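Local structure of aminopeptidase N family protein (4FGM) at residues K48-L53 against V83-Y88; Y4-I9 against T109-A114; E538-G543 against L561-P566. The protein probably acts as a zinc-dependent aminopeptidase of the M61 family, removing residues from the N-terminal ends of peptides. All coordinates share one frame; numbering follows the deposited sequence.

Contacts 1 and 2 adjoin in the M61 N-terminal domain, their centres about 9 Å apart, and both draw on the beta structure that strands 2-10 and 81-91 help to build. They share a polar and an apolar junction: Tyr85 OH probably hydrogen-bonds Leu111 O at 2.6 Å, and Leu113 packs on Ile50 and Leu53. Residues 48-53 and 83-88 lie in sequence between the two segments of contact 2. Contact 3 joins a loop to the end of strand 555-562, its centre about 58 Å from the centre of either of the others. All three lie away from the zinc ion held by His273, His277 and Glu307 and from the maleic acid pocket around it.

Contact 1: residues K48-L53 against V83-Y88; sequences KHIIGL and VHYQVY
Ile51 and Gln86 exchange two backbone hydrogen bonds, and Tyr88 N gives a third to His49 O. The bond from Gln86 N to Ile51 O measures 2.9 Å. His49 O and Gln86 O each also take a CA-H...O contact, from Val87 and Ile50 respectively. Where the chain turns a corner at Gly52, with positive phi, Leu53 CA approaches His84 O at 3.2 Å.

Apolar contacts follow. Beyond the corner, Leu53 lies alongside Tyr85, both side chains pointing the same way, and Leu53 CD1 comes 3.7 Å from Tyr85 CD1. Chi1 of Tyr85 (54°) puts CG between the backbone N and the carbonyl carbon, where it too touches Leu53 CD1, and Val87 CG2 sits in plane at the edge of the ring. The same leucine meets Val83, Leu53 CG to Val83 CG1 at 3.9 Å, while Ile50 CG2 reaches Tyr85 CD2 at 4.2 Å.

This is a short antiparallel ladder: Ile50 and Val87 form a non-hydrogen-bonded pair, Ile51 and Gln86 a hydrogen-bonded one. It pairs strand 50-51 with the long strand 81-91 of the M61 N-terminal domain, which strand 15-22 borders as well. On the face of Ile51 and Gln86, Ile51 CD1 lies 4.0 Å from Tyr88 CB, the two side chains side by side.

His49 approaches Tyr88 most closely through CB, 3.3 Å from Tyr88 O. Its ND1 makes a longer approach to the edge of the Tyr88 ring, 4.1 Å from Tyr88 CD2, and Lys48 CG covers one face of the imidazole. The polar ends find partners beyond the two segments: Gln86 NE2 bonds to Asn17 OD1, His84 to Glu56 and Ser19, and Tyr85 OH turns to the backbone of Leu111 and Leu113.

Contact 2: residues Y4-I9 against T109-A114; sequences YDITPI and TSLCLA
Tyr4 lays one ring face against Cys112, whose SG makes a sulfur-aromatic contact there, and sends its hydroxyl to the backbone beyond. The meeting joins strand 2-10 of the M61 N-terminal domain to the weakly formed helix around residues 108-111 and the chain after it. The tight part is here. Cys112 CB sits over the ring, 3.5 Å from Tyr4 CE1, in a CH-pi contact. Cys112 SG lies over the same ring, 4.2 Å from the centroid of the Tyr4 ring and 28° off the normal. The thiol reaches this place because SG is anti to the carbonyl carbon (chi1 -56°), which sets it beside the backbone N.

At the end of the ring, Tyr4 OH donates to Leu113 O over 2.6 Å. The acceptor lies in the plane of the tyrosine ring at its edge, whereas the hydroxyl is tilted 24° from the carbonyl plane. With one face packed and the phenol bonded, the ring has little freedom to swing. An alanine here would probably leave Leu113 O without this donor and open a gap over Cys112.

Packing is looser towards Ile6. The Ile6 and Leu111 side chains cross at about a right angle, touching through Ile6 CG2 and CD1, and no polar atom joins them. Every residue that touches is buried, so the solvent side lies elsewhere on the strand, where the partly exposed Asp5 and Thr7 alternate with Tyr4 and Ile6; Asp5 OD2 is hydrogen-bonded to His128. Tyr160 and Leu163 of helix 160-163 also pack against Tyr4, and strand 123-127 pairs with its backbone. The loose end closes with Ile6 CD1, 3.9 Å from Leu111 CD2 and 4.1 Å from Cys112 SG.

Contact 3: residues E538-G543 against L561-P566; sequences ERYIPG and LTWQEP
Trp563 NE1 sits over one face of the Tyr540 ring, 3.5 Å from Tyr540 CG. The planes of the phenol and the indole five-membered ring make only 23°, yet the rings are offset, centroids 4.9 Å apart, with little face shared. Beside them Gly543 N donates to Trp563 O at 2.8 Å. The same oxygen takes a CA-H...O contact from Pro542 CA at 3.3 Å. Pro542 CG rests against Pro566 CD at 4.0 Å. The Glu565 chain bends at chi2 (64°), which places Glu565 CD 3.9 Å from Pro542 CG.

In the next shell, Leu561 CD2 covers one face of the indole over its centre, and Phe487 meets Trp563 edge-to-face. Tyr540 OH is held by Asp524 OD2, while Arg539 CB lies over one face of the phenol. The contact thus ties the loop between helix 533-537 and strand 545-552 to the end of strand 555-562, in a part of the chain consistent with a PDZ domain.

With a single N-H...O bond between the segments and mainly apolar and aromatic surfaces around it, the contact probably depends more on burial of Trp563 than on polar bonds.

Contact 1: residues K48-L53 against V83-Y88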
loop_
_atom_site.group_PDB
_atom_site.type_symbol
_atom_site.label_atom_id
_atom_site.label_comp_id
_atom_site.label_asym_id
_atom_site.label_seq_id
_atom_site.Cartn_x
_atom_site.Cartn_y
_atom_site.Cartn_z
ATOM N N LYS A 48 -4.050 -18.416 13.464
ATOM C CA LYS A 48 -2.921 -19.137 14.056
ATOM C C LYS A 48 -2.363 -18.479 15.319
ATOM O O LYS A 48 -1.637 -19.120 16.078
ATOM C CB LYS A 48 -1.790 -19.277 13.036
ATOM C CG LYS A 48 -1.234 -17.944 12.559
ATOM C CD LYS A 48 -0.311 -18.125 11.361
ATOM C CE LYS A 48 -0.145 -16.820 10.591
ATOM N NZ LYS A 48 0.789 -16.981 9.445
ATOM N N HIS A 49 -2.687 -17.204 15.535
ATOM C CA HIS A 49 -2.199 -16.481 16.711
ATOM C C HIS A 49 -3.141 -16.578 17.918
ATOM O O HIS A 49 -2.817 -16.107 19.012
ATOM C CB HIS A 49 -1.958 -15.008 16.364
ATOM C CG HIS A 49 -1.017 -14.807 15.220
ATOM N ND1 HIS A 49 0.239 -15.381 15.178
ATOM C CD2 HIS A 49 -1.147 -14.103 14.068
ATOM C CE1 HIS A 49 0.838 -15.039 14.051
ATOM N NE2 HIS A 49 0.019 -14.263 13.359
ATOM N N ILE A 50 -4.311 -17.173 17.708
ATOM C CA ILE A 50 -5.288 -17.354 18.769
ATOM C C ILE A 50 -4.800 -18.495 19.645
ATOM O O ILE A 50 -4.478 -19.574 19.151
ATOM C CB ILE A 50 -6.660 -17.654 18.173
ATOM C CG1 ILE A 50 -7.237 -16.349 17.615
ATOM C CG2 ILE A 50 -7.582 -18.265 19.221
ATOM C CD1 ILE A 50 -8.624 -16.483 17.040
ATOM N N ILE A 51 -4.749 -18.252 20.948
ATOM C CA ILE A 51 -4.219 -19.236 21.886
ATOM C C ILE A 51 -5.086 -19.478 23.122
ATOM O O ILE A 51 -5.667 -18.543 23.688
ATOM C CB ILE A 51 -2.816 -18.787 22.369
ATOM C CG1 ILE A 51 -1.870 -18.682 21.177
ATOM C CG2 ILE A 51 -2.261 -19.755 23.397
ATOM C CD1 ILE A 51 -0.551 -17.996 21.506
ATOM N N GLY A 52 -5.139 -20.745 23.535
ATOM C CA GLY A 52 -5.887 -21.156 24.710
ATOM C C GLY A 52 -7.330 -20.705 24.775
ATOM O O GLY A 52 -7.769 -20.169 25.792
ATOM N N LEU A 53 -8.077 -20.921 23.702
ATOM C CA LEU A 53 -9.476 -20.514 23.686
ATOM C C LEU A 53 -10.340 -21.496 24.477
ATOM O O LEU A 53 -10.158 -22.708 24.381
ATOM C CB LEU A 53 -9.983 -20.418 22.238
ATOM C CG LEU A 53 -11.424 -19.947 21.994
ATOM C CD1 LEU A 53 -11.505 -19.171 20.694
ATOM C CD2 LEU A 53 -12.367 -21.140 21.958
ATOM N N VAL A 83 -16.630 -16.244 25.654
ATOM C CA VAL A 83 -15.507 -16.970 25.072
ATOM C C VAL A 83 -14.227 -16.221 25.420
ATOM O O VAL A 83 -14.143 -15.014 25.226
ATOM C CB VAL A 83 -15.662 -17.058 23.538
ATOM C CG1 VAL A 83 -14.562 -17.923 22.938
ATOM C CG2 VAL A 83 -17.041 -17.613 23.197
ATOM N N HIS A 84 -13.242 -16.937 25.948
ATOM C CA HIS A 84 -11.973 -16.329 26.337
ATOM C C HIS A 84 -10.821 -16.892 25.516
ATOM O O HIS A 84 -10.778 -18.086 25.237
ATOM C CB HIS A 84 -11.657 -16.620 27.806
ATOM C CG HIS A 84 -12.703 -16.163 28.771
ATOM N ND1 HIS A 84 -12.795 -14.860 29.216
ATOM C CD2 HIS A 84 -13.676 -16.849 29.418
ATOM C CE1 HIS A 84 -13.774 -14.766 30.097
ATOM N NE2 HIS A 84 -14.325 -15.959 30.238
ATOM N N TYR A 85 -9.887 -16.029 25.132
ATOM C CA TYR A 85 -8.694 -16.466 24.415
ATOM C C TYR A 85 -7.635 -15.384 24.450
ATOM O O TYR A 85 -7.908 -14.240 24.823
ATOM C CB TYR A 85 -8.990 -16.864 22.953
ATOM C CG TYR A 85 -9.702 -15.827 22.118
ATOM C CD1 TYR A 85 -11.094 -15.762 22.091
ATOM C CD2 TYR A 85 -8.985 -14.908 21.343
ATOM C CE1 TYR A 85 -11.761 -14.812 21.314
ATOM C CE2 TYR A 85 -9.646 -13.943 20.559
ATOM C CZ TYR A 85 -11.033 -13.908 20.554
ATOM O OH TYR A 85 -11.708 -12.969 19.806
ATOM N N GLN A 86 -6.414 -15.768 24.094
ATOM C CA GLN A 86 -5.295 -14.839 24.036
ATOM C C GLN A 86 -4.897 -14.723 22.576
ATOM O O GLN A 86 -5.194 -15.610 21.767
ATOM C CB GLN A 86 -4.099 -15.367 24.818
ATOM C CG GLN A 86 -4.319 -15.490 26.299
ATOM C CD GLN A 86 -3.016 -15.663 27.035
ATOM O OE1 GLN A 86 -2.281 -16.614 26.796
ATOM N NE2 GLN A 86 -2.716 -14.734 27.932
ATOM N N VAL A 87 -4.224 -13.634 22.239
ATOM C CA VAL A 87 -3.775 -13.438 20.876
ATOM C C VAL A 87 -2.297 -13.042 20.878
ATOM O O VAL A 87 -1.899 -12.111 21.592
ATOM C CB VAL A 87 -4.604 -12.344 20.180
ATOM C CG1 VAL A 87 -4.138 -12.175 18.748
ATOM C CG2 VAL A 87 -6.073 -12.714 20.217
ATOM N N TYR A 88 -1.493 -13.764 20.093
ATOM C CA TYR A 88 -0.059 -13.484 19.992
ATOM C C TYR A 88 0.129 -12.374 18.966
ATOM O O TYR A 88 -0.232 -12.539 17.805
ATOM C CB TYR A 88 0.708 -14.727 19.546
ATOM C CG TYR A 88 2.201 -14.508 19.466
ATOM C CD1 TYR A 88 2.964 -14.322 20.620
ATOM C CD2 TYR A 88 2.857 -14.493 18.233
ATOM C CE1 TYR A 88 4.344 -14.130 20.549
ATOM C CE2 TYR A 88 4.236 -14.303 18.152
ATOM C CZ TYR A 88 4.974 -14.126 19.315
ATOM O OH TYR A 88 6.339 -13.979 19.242
#

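Contact 2: residues Y4-I9 against T109-A114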
loop_
_atom_site.group_PDB
_atom_site.type_symbol
_atom_site.label_atom_id
_atom_site.label_comp_id
_atom_site.label_asym_id
_atom_site.label_seq_id
_atom_site.Cartn_x
_atom_site.Cartn_y
_atom_site.Cartn_z
ATOM N N TYR A 4 -17.011 -7.217 23.071
ATOM C CA TYR A 4 -15.617 -7.637 23.041
ATOM C C TYR A 4 -14.807 -6.911 24.107
ATOM O O TYR A 4 -14.854 -5.691 24.197
ATOM C CB TYR A 4 -15.006 -7.331 21.668
ATOM C CG TYR A 4 -15.596 -8.115 20.520
ATOM C CD1 TYR A 4 -15.105 -9.371 20.184
ATOM C CD2 TYR A 4 -16.638 -7.596 19.761
ATOM C CE1 TYR A 4 -15.634 -10.090 19.117
ATOM C CE2 TYR A 4 -17.176 -8.308 18.694
ATOM C CZ TYR A 4 -16.670 -9.553 18.378
ATOM O OH TYR A 4 -17.206 -10.267 17.330
ATOM N N ASP A 5 -14.077 -7.662 24.921
ATOM C CA ASP A 5 -13.220 -7.062 25.939
ATOM C C ASP A 5 -11.778 -7.377 25.590
ATOM O O ASP A 5 -11.406 -8.547 25.470
ATOM C CB ASP A 5 -13.529 -7.606 27.332
ATOM C CG ASP A 5 -14.679 -6.893 27.981
ATOM O OD1 ASP A 5 -15.832 -7.348 27.811
ATOM O OD2 ASP A 5 -14.430 -5.861 28.646
ATOM N N ILE A 6 -10.972 -6.335 25.412
ATOM C CA ILE A 6 -9.567 -6.527 25.073
ATOM C C ILE A 6 -8.630 -5.887 26.081
ATOM O O ILE A 6 -8.828 -4.738 26.510
ATOM C CB ILE A 6 -9.230 -5.947 23.680
ATOM C CG1 ILE A 6 -10.047 -6.657 22.598
ATOM C CG2 ILE A 6 -7.754 -6.121 23.395
ATOM C CD1 ILE A 6 -9.920 -6.017 21.224
ATOM N N THR A 7 -7.603 -6.638 26.453
ATOM C CA THR A 7 -6.618 -6.136 27.393
ATOM C C THR A 7 -5.221 -6.539 26.947
ATOM O O THR A 7 -4.977 -7.705 26.642
ATOM C CB THR A 7 -6.865 -6.701 28.825
ATOM O OG1 THR A 7 -8.192 -6.370 29.254
ATOM C CG2 THR A 7 -5.865 -6.124 29.814
ATOM N N PRO A 8 -4.296 -5.572 26.858
ATOM C CA PRO A 8 -2.920 -5.887 26.454
ATOM C C PRO A 8 -2.337 -6.437 27.754
ATOM O O PRO A 8 -1.617 -5.740 28.463
ATOM C CB PRO A 8 -2.334 -4.517 26.108
ATOM C CG PRO A 8 -3.533 -3.677 25.797
ATOM C CD PRO A 8 -4.523 -4.119 26.838
ATOM N N ILE A 9 -2.663 -7.687 28.062
ATOM C CA ILE A 9 -2.258 -8.307 29.317
ATOM C C ILE A 9 -0.795 -8.662 29.550
ATOM O O ILE A 9 -0.317 -8.589 30.681
ATOM C CB ILE A 9 -3.118 -9.584 29.585
ATOM C CG1 ILE A 9 -3.089 -9.931 31.072
ATOM C CG2 ILE A 9 -2.606 -10.759 28.753
ATOM C CD1 ILE A 9 -3.852 -8.941 31.938
ATOM N N THR A 109 -9.429 -7.762 12.839
ATOM C CA THR A 109 -9.491 -8.969 12.015
ATOM C C THR A 109 -8.602 -10.005 12.702
ATOM O O THR A 109 -8.770 -11.203 12.508
ATOM C CB THR A 109 -8.912 -8.754 10.598
ATOM O OG1 THR A 109 -7.851 -7.793 10.663
ATOM C CG2 THR A 109 -9.990 -8.294 9.618
ATOM N N SER A 110 -7.650 -9.533 13.506
ATOM C CA SER A 110 -6.734 -10.423 14.218
ATOM C C SER A 110 -7.163 -10.733 15.650
ATOM O O SER A 110 -6.827 -11.784 16.182
ATOM C CB SER A 110 -5.316 -9.826 14.258
ATOM O OG SER A 110 -4.664 -9.936 13.009
ATOM N N LEU A 111 -7.900 -9.822 16.274
ATOM C CA LEU A 111 -8.306 -10.021 17.662
ATOM C C LEU A 111 -9.742 -10.455 17.956
ATOM O O LEU A 111 -9.981 -11.183 18.916
ATOM C CB LEU A 111 -8.011 -8.745 18.461
ATOM C CG LEU A 111 -6.604 -8.619 19.067
ATOM C CD1 LEU A 111 -5.550 -8.690 17.978
ATOM C CD2 LEU A 111 -6.496 -7.322 19.828
ATOM N N CYS A 112 -10.687 -10.036 17.123
ATOM C CA CYS A 112 -12.095 -10.326 17.367
ATOM C C CYS A 112 -12.807 -11.371 16.528
ATOM O O CYS A 112 -13.127 -11.125 15.362
ATOM C CB CYS A 112 -12.882 -9.021 17.267
ATOM S SG CYS A 112 -12.274 -7.759 18.371
ATOM N N LEU A 113 -13.090 -12.522 17.129
ATOM C CA LEU A 113 -13.817 -13.572 16.421
ATOM C C LEU A 113 -15.221 -13.078 16.074
ATOM O O LEU A 113 -15.864 -12.390 16.866
ATOM C CB LEU A 113 -13.936 -14.826 17.286
ATOM C CG LEU A 113 -12.658 -15.624 17.535
ATOM C CD1 LEU A 113 -12.964 -16.769 18.483
ATOM C CD2 LEU A 113 -12.110 -16.151 16.216
ATOM N N ALA A 114 -15.690 -13.416 14.881
ATOM C CA ALA A 114 -17.028 -13.020 14.453
ATOM C C ALA A 114 -18.021 -14.090 14.907
ATOM O O ALA A 114 -17.702 -15.282 14.902
ATOM C CB ALA A 114 -17.072 -12.882 12.937
#

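Contact 3: residues E538-G543 against L561-P566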
loop_
_atom_site.group_PDB
_atom_site.type_symbol
_atom_site.label_atom_id
_atom_site.label_comp_id
_atom_site.label_asym_id
_atom_site.label_seq_id
_atom_site.Cartn_x
_atom_site.Cartn_y
_atom_site.Cartn_z
ATOM N N GLU A 538 33.006 0.817 -15.623
ATOM C CA GLU A 538 33.229 1.976 -16.495
ATOM C C GLU A 538 34.398 1.654 -17.438
ATOM O O GLU A 538 34.896 2.517 -18.149
ATOM C CB GLU A 538 33.567 3.222 -15.650
ATOM C CG GLU A 538 35.058 3.527 -15.552
ATOM C CD GLU A 538 35.515 3.936 -14.159
ATOM O OE1 GLU A 538 36.559 3.409 -13.700
ATOM O OE2 GLU A 538 34.851 4.788 -13.526
ATOM N N ARG A 539 34.823 0.399 -17.442
ATOM C CA ARG A 539 35.940 -0.025 -18.271
ATOM C C ARG A 539 35.515 -0.868 -19.437
ATOM O O ARG A 539 36.343 -1.286 -20.239
ATOM C CB ARG A 539 36.924 -0.833 -17.434
ATOM C CG ARG A 539 37.759 0.012 -16.530
ATOM C CD ARG A 539 38.191 -0.778 -15.349
ATOM N NE ARG A 539 38.908 0.050 -14.395
ATOM C CZ ARG A 539 39.091 -0.293 -13.128
ATOM N NH1 ARG A 539 38.612 -1.443 -12.681
ATOM N NH2 ARG A 539 39.743 0.514 -12.306
ATOM N N TYR A 540 34.223 -1.116 -19.537
ATOM C CA TYR A 540 33.731 -1.957 -20.603
ATOM C C TYR A 540 32.729 -1.286 -21.511
ATOM O O TYR A 540 32.114 -0.290 -21.150
ATOM C CB TYR A 540 33.100 -3.202 -19.988
ATOM C CG TYR A 540 34.034 -3.893 -19.040
ATOM C CD1 TYR A 540 35.151 -4.569 -19.515
ATOM C CD2 TYR A 540 33.832 -3.835 -17.668
ATOM C CE1 TYR A 540 36.038 -5.168 -18.653
ATOM C CE2 TYR A 540 34.719 -4.434 -16.792
ATOM C CZ TYR A 540 35.820 -5.098 -17.291
ATOM O OH TYR A 540 36.706 -5.698 -16.427
ATOM N N ILE A 541 32.591 -1.849 -22.706
ATOM C CA ILE A 541 31.628 -1.377 -23.684
ATOM C C ILE A 541 30.953 -2.631 -24.227
ATOM O O ILE A 541 31.486 -3.730 -24.118
ATOM C CB ILE A 541 32.293 -0.590 -24.851
ATOM C CG1 ILE A 541 33.240 -1.497 -25.634
ATOM C CG2 ILE A 541 33.032 0.625 -24.303
ATOM C CD1 ILE A 541 33.787 -0.844 -26.885
ATOM N N PRO A 542 29.759 -2.487 -24.805
ATOM C CA PRO A 542 29.067 -3.663 -25.340
ATOM C C PRO A 542 29.983 -4.509 -26.230
ATOM O O PRO A 542 30.720 -3.980 -27.061
ATOM C CB PRO A 542 27.896 -3.050 -26.104
ATOM C CG PRO A 542 27.577 -1.832 -25.284
ATOM C CD PRO A 542 28.954 -1.266 -24.984
ATOM N N GLY A 543 29.938 -5.822 -26.040
ATOM C CA GLY A 543 30.767 -6.711 -26.831
ATOM C C GLY A 543 31.961 -7.249 -26.061
ATOM O O GLY A 543 32.526 -8.276 -26.434
ATOM N N LEU A 561 30.781 -13.762 -19.160
ATOM C CA LEU A 561 29.728 -12.803 -19.455
ATOM C C LEU A 561 30.128 -11.802 -20.541
ATOM O O LEU A 561 31.240 -11.258 -20.542
ATOM C CB LEU A 561 29.326 -12.067 -18.165
ATOM C CG LEU A 561 28.258 -10.973 -18.241
ATOM C CD1 LEU A 561 27.656 -10.773 -16.864
ATOM C CD2 LEU A 561 28.864 -9.666 -18.765
ATOM N N THR A 562 29.220 -11.573 -21.479
ATOM C CA THR A 562 29.477 -10.620 -22.548
ATOM C C THR A 562 28.484 -9.486 -22.386
ATOM O O THR A 562 27.277 -9.697 -22.455
ATOM C CB THR A 562 29.311 -11.257 -23.939
ATOM O OG1 THR A 562 30.203 -12.373 -24.060
ATOM C CG2 THR A 562 29.645 -10.233 -25.025
ATOM N N TRP A 563 29.004 -8.284 -22.159
ATOM C CA TRP A 563 28.162 -7.111 -21.955
ATOM C C TRP A 563 27.336 -6.788 -23.179
ATOM O O TRP A 563 27.881 -6.562 -24.258
ATOM C CB TRP A 563 29.017 -5.895 -21.597
ATOM C CG TRP A 563 29.850 -6.097 -20.381
ATOM C CD1 TRP A 563 31.196 -6.320 -20.334
ATOM C CD2 TRP A 563 29.390 -6.109 -19.022
ATOM N NE1 TRP A 563 31.605 -6.462 -19.029
ATOM C CE2 TRP A 563 30.518 -6.336 -18.204
ATOM C CE3 TRP A 563 28.136 -5.944 -18.418
ATOM C CZ2 TRP A 563 30.427 -6.413 -16.809
ATOM C CZ3 TRP A 563 28.044 -6.019 -17.034
ATOM C CH2 TRP A 563 29.185 -6.250 -16.244
ATOM N N GLN A 564 26.020 -6.762 -23.007
ATOM C CA GLN A 564 25.118 -6.447 -24.107
ATOM C C GLN A 564 24.949 -4.944 -24.202
ATOM O O GLN A 564 25.478 -4.190 -23.384
ATOM C CB GLN A 564 23.729 -7.054 -23.878
ATOM C CG GLN A 564 23.617 -8.552 -24.010
ATOM C CD GLN A 564 22.192 -9.034 -23.752
ATOM O OE1 GLN A 564 21.316 -8.251 -23.369
ATOM N NE2 GLN A 564 21.959 -10.323 -23.952
ATOM N N GLU A 565 24.209 -4.515 -25.217
ATOM C CA GLU A 565 23.903 -3.107 -25.398
ATOM C C GLU A 565 22.820 -2.913 -24.334
ATOM O O GLU A 565 21.706 -3.419 -24.475
ATOM C CB GLU A 565 23.334 -2.870 -26.797
ATOM C CG GLU A 565 23.113 -1.410 -27.141
ATOM C CD GLU A 565 24.406 -0.618 -27.178
ATOM O OE1 GLU A 565 25.278 -0.941 -28.017
ATOM O OE2 GLU A 565 24.554 0.324 -26.367
ATOM N N PRO A 566 23.138 -2.194 -23.245
ATOM C CA PRO A 566 22.169 -1.966 -22.168
ATOM C C PRO A 566 20.882 -1.259 -22.572
ATOM O O PRO A 566 20.858 -0.452 -23.500
ATOM C CB PRO A 566 22.973 -1.168 -21.149
ATOM C CG PRO A 566 23.871 -0.363 -22.017
ATOM C CD PRO A 566 24.346 -1.382 -23.034
#